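Local coordinates for telomere length regulator taz1 (Schizosaccharomyces pombe, PDB 4ZMI), which binds double-stranded telomeric DNA as a homodimer-forming protein and regulates telomere length and function, at residues H117-L120 against R121-L125; N42-S45 against F46-L50; E147-I150 against R151-T155; V26-V29 against S30-S34. All blocks are in the same frame, centred on the assembly; numbering follows the deposited sequence.

How the contacts relate
The four contacts are local, each a turn or so within one helix of the all-helical domain, and they fall into two neighbouring pairs. Contacts 1 and 3, with centres about 13 Å apart, join through H117 NE2 and R151 NE, a probable hydrogen bond of 3.1 Å. Contacts 2 and 4, about 12 Å apart between centres, pack where F46 CZ lies 3.7 Å from V29 CG1. A bridge between the pairs is P43 CD, 3.7 Å from R151 NH2. Two bound metal ions lie near the pair of contacts 1 and 3: a magnesium ion about 9 Å from the S122 side chain in contact 1, and a cobalt ion about 5 Å from that of E147 in contact 3.

Contact 1 of 4, residues H117-L120 against R121-L125; sequences HLTL and RSIVL
H117 and R121 meet across the first turn of helix 118-130, near the centre of the helical domain of Taz1, with H117 in the N-cap position. Backbone bonds come first. R121 N donates to H117 O at 2.9 Å, and the alpha-helical pattern continues through S122 N to L118 O, I123 N to T119 O and V124 N to L120 O, the last almost straight at 177°. D109 supports this helix start from outside: its OD2 accepts from L120 N, and its carbonyl oxygen from H117 ND1.

The second group is polar and centres on R121. Its CG lies anti to the backbone N (chi1 -157°), and a bend at chi3 (-52°) turns the head back toward the helix start. There NE gives its hydrogen to a water at 2.8 Å, in the plane of the guanidinium, and that water donates to H117 O at 3.0 Å. NH1 and NH2 reach the carbonyls of F166 and K116, with a cation-pi contact to F166 besides, so a buried arginine is satisfied on several sides, while S122, a short side chain with a hydroxyl, bonds through OG to C170 O.

Apolar contacts form the third group. L120, buried and apolar, packs on V221 of helix 214-229, and T119 CG2 approaches I123 CD1 at 4.1 Å. Alongside the arginine, L118 CD2 covers the rim of one guanidinium face, 3.5 Å from R121 NH2.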
loop_
_atom_site.group_PDB
_atom_site.type_symbol
_atom_site.label_atom_id
_atom_site.label_comp_id
_atom_site.label_asym_id
_atom_site.label_seq_id
_atom_site.Cartn_x
_atom_site.Cartn_y
_atom_site.Cartn_z
ATOM N N HIS A 117 -6.105 -6.704 -2.633
ATOM C CA HIS A 117 -5.425 -5.602 -1.965
ATOM C C HIS A 117 -4.229 -5.054 -2.755
ATOM O O HIS A 117 -3.113 -4.985 -2.245
ATOM C CB HIS A 117 -5.020 -6.017 -0.560
ATOM C CG HIS A 117 -6.141 -6.632 0.227
ATOM N ND1 HIS A 117 -7.270 -5.920 0.587
ATOM C CD2 HIS A 117 -6.313 -7.883 0.710
ATOM C CE1 HIS A 117 -8.083 -6.717 1.268
ATOM N NE2 HIS A 117 -7.529 -7.910 1.354
ATOM N N LEU A 118 -4.473 -4.682 -4.006
ATOM C CA LEU A 118 -3.412 -4.145 -4.861
ATOM C C LEU A 118 -2.734 -2.955 -4.223
ATOM O O LEU A 118 -1.530 -2.816 -4.337
ATOM C CB LEU A 118 -3.953 -3.746 -6.233
ATOM C CG LEU A 118 -4.629 -4.874 -7.000
ATOM C CD1 LEU A 118 -5.195 -4.325 -8.302
ATOM C CD2 LEU A 118 -3.626 -5.971 -7.252
ATOM N N THR A 119 -3.491 -2.100 -3.537
ATOM C CA THR A 119 -2.893 -0.859 -3.018
ATOM C C THR A 119 -2.028 -1.121 -1.801
ATOM O O THR A 119 -0.967 -0.527 -1.638
ATOM C CB THR A 119 -3.938 0.179 -2.633
ATOM O OG1 THR A 119 -4.873 0.320 -3.699
ATOM C CG2 THR A 119 -3.286 1.519 -2.361
ATOM N N LEU A 120 -2.487 -2.012 -0.933
ATOM C CA LEU A 120 -1.676 -2.398 0.216
ATOM C C LEU A 120 -0.422 -3.114 -0.295
ATOM O O LEU A 120 0.687 -2.890 0.203
ATOM C CB LEU A 120 -2.484 -3.298 1.146
ATOM C CG LEU A 120 -3.549 -2.494 1.870
ATOM C CD1 LEU A 120 -4.476 -3.386 2.706
ATOM C CD2 LEU A 120 -2.865 -1.471 2.739
ATOM N N ARG A 121 -0.588 -3.950 -1.320
ATOM C CA ARG A 121 0.572 -4.603 -1.906
ATOM C C ARG A 121 1.598 -3.560 -2.357
ATOM O O ARG A 121 2.801 -3.694 -2.074
ATOM C CB ARG A 121 0.177 -5.495 -3.071
ATOM C CG ARG A 121 1.200 -6.566 -3.335
ATOM C CD ARG A 121 0.894 -7.310 -4.603
ATOM N NE ARG A 121 -0.473 -7.784 -4.588
ATOM C CZ ARG A 121 -1.059 -8.360 -5.620
ATOM N NH1 ARG A 121 -0.375 -8.541 -6.735
ATOM N NH2 ARG A 121 -2.317 -8.755 -5.525
ATOM N N SER A 122 1.115 -2.511 -3.026
ATOM C CA SER A 122 1.999 -1.447 -3.502
ATOM C C SER A 122 2.718 -0.823 -2.335
ATOM O O SER A 122 3.920 -0.622 -2.390
ATOM C CB SER A 122 1.187 -0.362 -4.229
ATOM O OG SER A 122 0.664 -0.909 -5.410
ATOM N N ILE A 123 1.971 -0.485 -1.283
ATOM C CA ILE A 123 2.578 0.230 -0.163
ATOM C C ILE A 123 3.624 -0.618 0.540
ATOM O O ILE A 123 4.720 -0.132 0.804
ATOM C CB ILE A 123 1.525 0.743 0.825
ATOM C CG1 ILE A 123 0.584 1.695 0.102
ATOM C CG2 ILE A 123 2.173 1.470 2.001
ATOM C CD1 ILE A 123 -0.704 1.932 0.842
ATOM N N VAL A 124 3.294 -1.879 0.836
ATOM C CA VAL A 124 4.266 -2.791 1.445
ATOM C C VAL A 124 5.545 -2.965 0.593
ATOM O O VAL A 124 6.645 -2.884 1.116
ATOM C CB VAL A 124 3.639 -4.183 1.736
ATOM C CG1 VAL A 124 4.685 -5.146 2.309
ATOM C CG2 VAL A 124 2.468 -4.052 2.683
ATOM N N LEU A 125 5.400 -3.204 -0.714
ATOM C CA LEU A 125 6.558 -3.368 -1.595
ATOM C C LEU A 125 7.356 -2.075 -1.653
ATOM O O LEU A 125 8.583 -2.105 -1.679
ATOM C CB LEU A 125 6.155 -3.794 -3.012
ATOM C CG LEU A 125 5.714 -5.262 -3.170
ATOM C CD1 LEU A 125 4.942 -5.409 -4.459
ATOM C CD2 LEU A 125 6.890 -6.239 -3.174
HETATM O O HOH W 1 -1.771 -7.718 -2.093
#

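Contact 2 of 4, residues N42-S45 against F46-L50; sequences NPES and FSERL
N42 and F46 span the N-capped first turn of helix 43-50, where an asparagine closes the helix start and F46 N donates to N42 O at 3.0 Å. With chi1 at 51°, the N42 carboxamide swings over the turn, and its OD1 takes two donors from one residue. S45 N approaches at 2.7 Å, nearly in line with the side-chain C=O, whereas S45 OG, also at 2.7 Å, comes from above the amide plane. This double grip should fix the rotation of the amide.

Proline suits the position that follows the cap, since no N-H there is left in need of a carbonyl. P43 O accepts from S47 N at 2.8 Å and, weakly, from S47 OG. Beyond, E48 N bonds to E44 O and R49 N to S45 O.

On the outer side E44 and E48 cross at about a right angle. E44 CG is anti to the backbone N (chi1 175°) and the chain bends at chi2 (63°), which sets OE2 3.6 Å from E48 OE2, a likely unfavourable pairing. E44 OE1 has a weak hydrogen bond to N113 ND2. With an alanine in place of E44, N113 would probably lose its weak partner and the helix start a favourable negative charge.

The F46 ring leads the other way, onto L111 and onto F214 of helix 214-229, which P43 also touches. Asparagine at the N-cap, proline next and glutamate in the first turn are a classic alpha-helix N-terminus.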
loop_
_atom_site.group_PDB
_atom_site.type_symbol
_atom_site.label_atom_id
_atom_site.label_comp_id
_atom_site.label_asym_id
_atom_site.label_seq_id
_atom_site.Cartn_x
_atom_site.Cartn_y
_atom_site.Cartn_z
ATOM N N ASN A 42 -15.176 -9.443 7.467
ATOM C CA ASN A 42 -14.502 -9.411 6.177
ATOM C C ASN A 42 -14.632 -8.015 5.577
ATOM O O ASN A 42 -15.339 -7.172 6.151
ATOM C CB ASN A 42 -15.075 -10.487 5.246
ATOM C CG ASN A 42 -16.586 -10.435 5.154
ATOM O OD1 ASN A 42 -17.193 -9.364 5.233
ATOM N ND2 ASN A 42 -17.202 -11.597 4.989
ATOM N N PRO A 43 -13.943 -7.753 4.445
ATOM C CA PRO A 43 -14.101 -6.429 3.843
ATOM C C PRO A 43 -15.562 -6.063 3.585
ATOM O O PRO A 43 -15.952 -4.932 3.876
ATOM C CB PRO A 43 -13.314 -6.537 2.524
ATOM C CG PRO A 43 -12.795 -7.961 2.449
ATOM C CD PRO A 43 -12.826 -8.494 3.833
ATOM N N GLU A 44 -16.359 -6.999 3.078
ATOM C CA GLU A 44 -17.765 -6.705 2.802
ATOM C C GLU A 44 -18.495 -6.220 4.050
ATOM O O GLU A 44 -19.348 -5.325 3.979
ATOM C CB GLU A 44 -18.484 -7.910 2.210
ATOM C CG GLU A 44 -19.977 -7.688 2.018
ATOM C CD GLU A 44 -20.284 -6.578 1.033
ATOM O OE1 GLU A 44 -19.570 -6.482 0.005
ATOM O OE2 GLU A 44 -21.242 -5.808 1.284
ATOM N N SER A 45 -18.138 -6.792 5.191
ATOM C CA SER A 45 -18.729 -6.364 6.459
ATOM C C SER A 45 -18.257 -4.969 6.828
ATOM O O SER A 45 -19.025 -4.157 7.368
ATOM C CB SER A 45 -18.378 -7.339 7.581
ATOM O OG SER A 45 -18.804 -8.644 7.244
ATOM N N PHE A 46 -16.984 -4.708 6.547
ATOM C CA PHE A 46 -16.404 -3.394 6.761
ATOM C C PHE A 46 -17.224 -2.401 5.949
ATOM O O PHE A 46 -17.503 -1.287 6.402
ATOM C CB PHE A 46 -14.936 -3.388 6.329
ATOM C CG PHE A 46 -14.095 -2.376 7.040
ATOM C CD1 PHE A 46 -14.676 -1.311 7.708
ATOM C CD2 PHE A 46 -12.710 -2.486 7.029
ATOM C CE1 PHE A 46 -13.896 -0.371 8.355
ATOM C CE2 PHE A 46 -11.926 -1.548 7.672
ATOM C CZ PHE A 46 -12.524 -0.488 8.335
ATOM N N SER A 47 -17.652 -2.837 4.766
ATOM C CA SER A 47 -18.393 -1.968 3.850
ATOM C C SER A 47 -19.779 -1.634 4.387
ATOM O O SER A 47 -20.177 -0.471 4.445
ATOM C CB SER A 47 -18.524 -2.620 2.471
ATOM O OG SER A 47 -17.268 -2.735 1.842
ATOM N N GLU A 48 -20.507 -2.668 4.777
ATOM C CA GLU A 48 -21.844 -2.490 5.313
ATOM C C GLU A 48 -21.819 -1.597 6.539
ATOM O O GLU A 48 -22.644 -0.699 6.671
ATOM C CB GLU A 48 -22.462 -3.834 5.671
ATOM C CG GLU A 48 -22.577 -4.791 4.507
ATOM C CD GLU A 48 -23.061 -6.165 4.942
ATOM O OE1 GLU A 48 -23.499 -6.304 6.111
ATOM O OE2 GLU A 48 -22.998 -7.109 4.120
ATOM N N ARG A 49 -20.873 -1.832 7.440
ATOM C CA ARG A 49 -20.812 -1.011 8.640
ATOM C C ARG A 49 -20.500 0.448 8.309
ATOM O O ARG A 49 -21.034 1.352 8.947
ATOM C CB ARG A 49 -19.828 -1.581 9.662
ATOM C CG ARG A 49 -19.529 -0.659 10.853
ATOM C CD ARG A 49 -20.749 -0.340 11.728
ATOM N NE ARG A 49 -20.349 0.404 12.926
ATOM C CZ ARG A 49 -21.182 0.877 13.852
ATOM N NH1 ARG A 49 -22.492 0.698 13.738
ATOM N NH2 ARG A 49 -20.699 1.535 14.901
ATOM N N LEU A 50 -19.661 0.684 7.303
ATOM C CA LEU A 50 -19.330 2.058 6.943
ATOM C C LEU A 50 -20.537 2.830 6.377
ATOM O O LEU A 50 -20.717 4.018 6.667
ATOM C CB LEU A 50 -18.120 2.108 5.995
ATOM C CG LEU A 50 -16.744 1.970 6.665
ATOM C CD1 LEU A 50 -15.640 1.745 5.655
ATOM C CD2 LEU A 50 -16.409 3.190 7.508
#

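Contact 3 of 4, residues E147-I150 against R151-T155; sequences ELVI and RYFGT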
loop_
_atom_site.group_PDB
_atom_site.type_symbol
_atom_site.label_atom_id
_atom_site.label_comp_id
_atom_site.label_asym_id
_atom_site.label_seq_id
_atom_site.Cartn_x
_atom_site.Cartn_y
_atom_site.Cartn_z
ATOM N N GLU A 147 1.048 -12.047 4.723
ATOM C CA GLU A 147 -0.404 -12.048 4.880
ATOM C C GLU A 147 -1.164 -11.701 3.591
ATOM O O GLU A 147 -2.137 -12.380 3.237
ATOM C CB GLU A 147 -0.834 -11.108 6.002
ATOM C CG GLU A 147 -2.322 -11.189 6.284
ATOM C CD GLU A 147 -2.728 -12.508 6.953
ATOM O OE1 GLU A 147 -1.874 -13.111 7.633
ATOM O OE2 GLU A 147 -3.898 -12.936 6.803
ATOM N N LEU A 148 -0.723 -10.649 2.893
ATOM C CA LEU A 148 -1.340 -10.285 1.626
ATOM C C LEU A 148 -1.209 -11.462 0.677
ATOM O O LEU A 148 -2.105 -11.739 -0.104
ATOM C CB LEU A 148 -0.671 -9.045 1.013
ATOM C CG LEU A 148 -0.772 -7.813 1.903
ATOM C CD1 LEU A 148 0.057 -6.665 1.331
ATOM C CD2 LEU A 148 -2.246 -7.436 2.008
ATOM N N VAL A 149 -0.093 -12.177 0.761
ATOM C CA VAL A 149 0.092 -13.339 -0.109
ATOM C C VAL A 149 -0.950 -14.421 0.205
ATOM O O VAL A 149 -1.569 -14.973 -0.720
ATOM C CB VAL A 149 1.534 -13.881 -0.068
ATOM C CG1 VAL A 149 1.664 -15.148 -0.890
ATOM C CG2 VAL A 149 2.481 -12.818 -0.602
ATOM N N ILE A 150 -1.177 -14.679 1.497
ATOM C CA ILE A 150 -2.187 -15.651 1.919
ATOM C C ILE A 150 -3.555 -15.219 1.419
ATOM O O ILE A 150 -4.282 -16.008 0.809
ATOM C CB ILE A 150 -2.305 -15.767 3.451
ATOM C CG1 ILE A 150 -0.942 -15.899 4.108
ATOM C CG2 ILE A 150 -3.158 -16.958 3.801
ATOM C CD1 ILE A 150 -0.239 -17.169 3.758
ATOM N N ARG A 151 -3.897 -13.961 1.692
ATOM C CA ARG A 151 -5.199 -13.419 1.329
ATOM C C ARG A 151 -5.449 -13.577 -0.162
ATOM O O ARG A 151 -6.525 -14.010 -0.568
ATOM C CB ARG A 151 -5.351 -11.957 1.797
ATOM C CG ARG A 151 -5.429 -11.855 3.341
ATOM C CD ARG A 151 -5.777 -10.457 3.851
ATOM N NE ARG A 151 -7.134 -10.055 3.501
ATOM C CZ ARG A 151 -8.217 -10.444 4.172
ATOM N NH1 ARG A 151 -8.103 -11.263 5.225
ATOM N NH2 ARG A 151 -9.423 -10.034 3.783
ATOM N N TYR A 152 -4.445 -13.283 -0.981
ATOM C CA TYR A 152 -4.632 -13.435 -2.417
ATOM C C TYR A 152 -4.891 -14.888 -2.792
ATOM O O TYR A 152 -5.936 -15.206 -3.360
ATOM C CB TYR A 152 -3.439 -12.941 -3.220
ATOM C CG TYR A 152 -3.682 -13.072 -4.695
ATOM C CD1 TYR A 152 -4.298 -12.056 -5.396
ATOM C CD2 TYR A 152 -3.302 -14.207 -5.387
ATOM C CE1 TYR A 152 -4.529 -12.160 -6.748
ATOM C CE2 TYR A 152 -3.532 -14.326 -6.743
ATOM C CZ TYR A 152 -4.152 -13.296 -7.417
ATOM O OH TYR A 152 -4.396 -13.375 -8.770
ATOM N N PHE A 153 -3.923 -15.756 -2.497
ATOM C CA PHE A 153 -3.979 -17.145 -2.956
ATOM C C PHE A 153 -4.889 -18.010 -2.136
ATOM O O PHE A 153 -4.950 -19.207 -2.363
ATOM C CB PHE A 153 -2.613 -17.798 -2.931
ATOM C CG PHE A 153 -1.643 -17.176 -3.851
ATOM C CD1 PHE A 153 -0.516 -16.534 -3.362
ATOM C CD2 PHE A 153 -1.856 -17.214 -5.212
ATOM C CE1 PHE A 153 0.389 -15.941 -4.222
ATOM C CE2 PHE A 153 -0.953 -16.622 -6.079
ATOM C CZ PHE A 153 0.172 -15.982 -5.580
ATOM N N GLY A 154 -5.562 -17.420 -1.161
ATOM C CA GLY A 154 -6.498 -18.177 -0.350
ATOM C C GLY A 154 -7.905 -18.017 -0.897
ATOM O O GLY A 154 -8.819 -18.743 -0.521
ATOM N N THR A 155 -8.069 -17.056 -1.798
ATOM C CA THR A 155 -9.359 -16.762 -2.386
ATOM C C THR A 155 -9.407 -17.414 -3.760
ATOM O O THR A 155 -8.671 -17.015 -4.667
ATOM C CB THR A 155 -9.554 -15.237 -2.487
ATOM O OG1 THR A 155 -9.465 -14.662 -1.173
ATOM C CG2 THR A 155 -10.901 -14.885 -3.134
HETATM O O HOH W 2 -6.347 -12.057 6.705
#
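V149 CG1, anti to its own amide nitrogen (chi1 175°), and the F153 ring, whose CG is anti to the carbonyl carbon (chi1 -64°), are brought side by side one turn apart near the end of helix 137-154. The methyl meets the ring at its edge, in the ring plane, 3.6 Å from F153 CD1. Over one face of the same ring stands Y152 CD2, 3.3 Å above the plane and displaced toward the rim. V149 and F153 both press on I200 of helix 192-203, so that a beta-branched valine and a phenyl ring together fill the side facing that helix. Replacing F153 by an alanine would probably open a gap beside V149 CG1 and I200 and leave the edge of the Y152 ring without its surface.

Beneath the side chains, R151 N bonds to E147 O at 2.8 Å, Y152 N to L148 O and F153 N to V149 O. T155 OG1 donates to R151 O at 3.1 Å and is also bonded to N115 ND2.

The E147 chain, bent at chi2, passes its OE2 within 3.9 Å of R151 CG. The charges stay further apart, with E147 OE2 4.8 Å from R151 NH1. A water, doubtfully close to NH1, lies between. OE2 is held by A212 N and R151 NE by H117 NE2, so any attraction between the two charges is probably weak and indirect, without a direct salt bridge.

Contact 4 of 4, residues V26-V29 against S30-S34; sequences VMMV and SAIFS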
loop_
_atom_site.group_PDB
_atom_site.type_symbol
_atom_site.label_atom_id
_atom_site.label_comp_id
_atom_site.label_asym_id
_atom_site.label_seq_id
_atom_site.Cartn_x
_atom_site.Cartn_y
_atom_site.Cartn_z
ATOM N N VAL A 26 -9.722 9.046 7.197
ATOM C CA VAL A 26 -8.976 8.026 7.909
ATOM C C VAL A 26 -9.510 7.929 9.332
ATOM O O VAL A 26 -9.878 6.843 9.784
ATOM C CB VAL A 26 -7.453 8.293 7.906
ATOM C CG1 VAL A 26 -6.736 7.318 8.815
ATOM C CG2 VAL A 26 -6.913 8.163 6.512
ATOM N N MET A 27 -9.576 9.068 10.020
ATOM C CA MET A 27 -10.065 9.118 11.405
ATOM C C MET A 27 -11.487 8.585 11.528
ATOM O O MET A 27 -11.819 7.918 12.508
ATOM C CB MET A 27 -9.988 10.540 11.969
ATOM C CG MET A 27 -8.572 11.083 12.112
ATOM S SD MET A 27 -7.518 10.038 13.143
ATOM C CE MET A 27 -6.068 9.859 12.097
ATOM N N MET A 28 -12.321 8.879 10.533
ATOM C CA MET A 28 -13.665 8.319 10.475
ATOM C C MET A 28 -13.613 6.809 10.380
ATOM O O MET A 28 -14.110 6.113 11.260
ATOM C CB MET A 28 -14.437 8.869 9.279
ATOM C CG MET A 28 -15.500 7.910 8.766
ATOM S SD MET A 28 -16.562 8.644 7.523
ATOM C CE MET A 28 -15.368 9.174 6.301
ATOM N N VAL A 29 -12.993 6.308 9.314
ATOM C CA VAL A 29 -12.931 4.875 9.068
ATOM C C VAL A 29 -12.302 4.158 10.252
ATOM O O VAL A 29 -12.755 3.085 10.634
ATOM C CB VAL A 29 -12.154 4.554 7.765
ATOM C CG1 VAL A 29 -11.880 3.063 7.645
ATOM C CG2 VAL A 29 -12.936 5.022 6.572
ATOM N N SER A 30 -11.272 4.760 10.844
ATOM C CA SER A 30 -10.582 4.149 11.983
ATOM C C SER A 30 -11.427 4.168 13.249
ATOM O O SER A 30 -11.356 3.240 14.055
ATOM C CB SER A 30 -9.250 4.843 12.272
ATOM O OG SER A 30 -8.245 4.424 11.374
ATOM N N ALA A 31 -12.200 5.235 13.434
ATOM C CA ALA A 31 -13.074 5.331 14.595
ATOM C C ALA A 31 -14.168 4.290 14.470
ATOM O O ALA A 31 -14.446 3.564 15.415
ATOM C CB ALA A 31 -13.671 6.713 14.706
ATOM N N ILE A 32 -14.776 4.218 13.289
ATOM C CA ILE A 32 -15.821 3.238 13.027
ATOM C C ILE A 32 -15.288 1.807 13.177
ATOM O O ILE A 32 -15.998 0.927 13.668
ATOM C CB ILE A 32 -16.498 3.466 11.648
ATOM C CG1 ILE A 32 -17.250 4.802 11.635
ATOM C CG2 ILE A 32 -17.459 2.337 11.310
ATOM C CD1 ILE A 32 -18.182 4.992 10.444
ATOM N N PHE A 33 -14.034 1.567 12.799
ATOM C CA PHE A 33 -13.454 0.247 13.063
ATOM C C PHE A 33 -13.245 -0.039 14.559
ATOM O O PHE A 33 -13.164 -1.198 14.972
ATOM C CB PHE A 33 -12.136 0.010 12.308
ATOM C CG PHE A 33 -11.521 -1.327 12.607
ATOM C CD1 PHE A 33 -12.044 -2.476 12.042
ATOM C CD2 PHE A 33 -10.461 -1.445 13.496
ATOM C CE1 PHE A 33 -11.504 -3.724 12.329
ATOM C CE2 PHE A 33 -9.910 -2.692 13.799
ATOM C CZ PHE A 33 -10.431 -3.831 13.208
ATOM N N SER A 34 -13.136 1.006 15.370
ATOM C CA SER A 34 -12.909 0.806 16.797
ATOM C C SER A 34 -14.164 0.296 17.490
ATOM O O SER A 34 -14.079 -0.385 18.502
ATOM C CB SER A 34 -12.416 2.090 17.463
ATOM O OG SER A 34 -11.156 2.468 16.943
#
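V26 and S30 are one turn apart on helix 5-35, the long first helix of the helical domain of Taz1, close to its C-terminal end. S30 N donates to V26 O at 2.7 Å. With its OG anti to the carbonyl carbon (chi1 -79°), the serine hydroxyl lies beside the same carbonyl and 4.1 Å from V26 CG1. Serine fits this site because its short side chain can stay close to the helix backbone. On the neighbouring side, A31 N reaches M27 O at 2.9 Å from well above the carbonyl plane, and A31, which is exposed, presents only a methyl to its surroundings. I32 N to M28 O is nearly straight, at 176°, and F33 N to V29 O completes the set.

Side chains one turn apart add a looser apolar touch, M28 CG to I32 CD1 at 4.3 Å, where the unbranched methionine chain lies against the isoleucine tip.

What holds this part of the helix in place lies further out. V26 packs on F103, F104 and L107 of helix 95-107, and V29 meets L107 as well as L58 of helix 52-68, so branched valines fill the buried side. M28 touches T54, while I32 lies on R49 and L50 of helix 43-50. The F33 side chain packs on P215 and V218 of helix 214-229. At the last turn, S34 OG bends back to donate to S30 O at 3.0 Å.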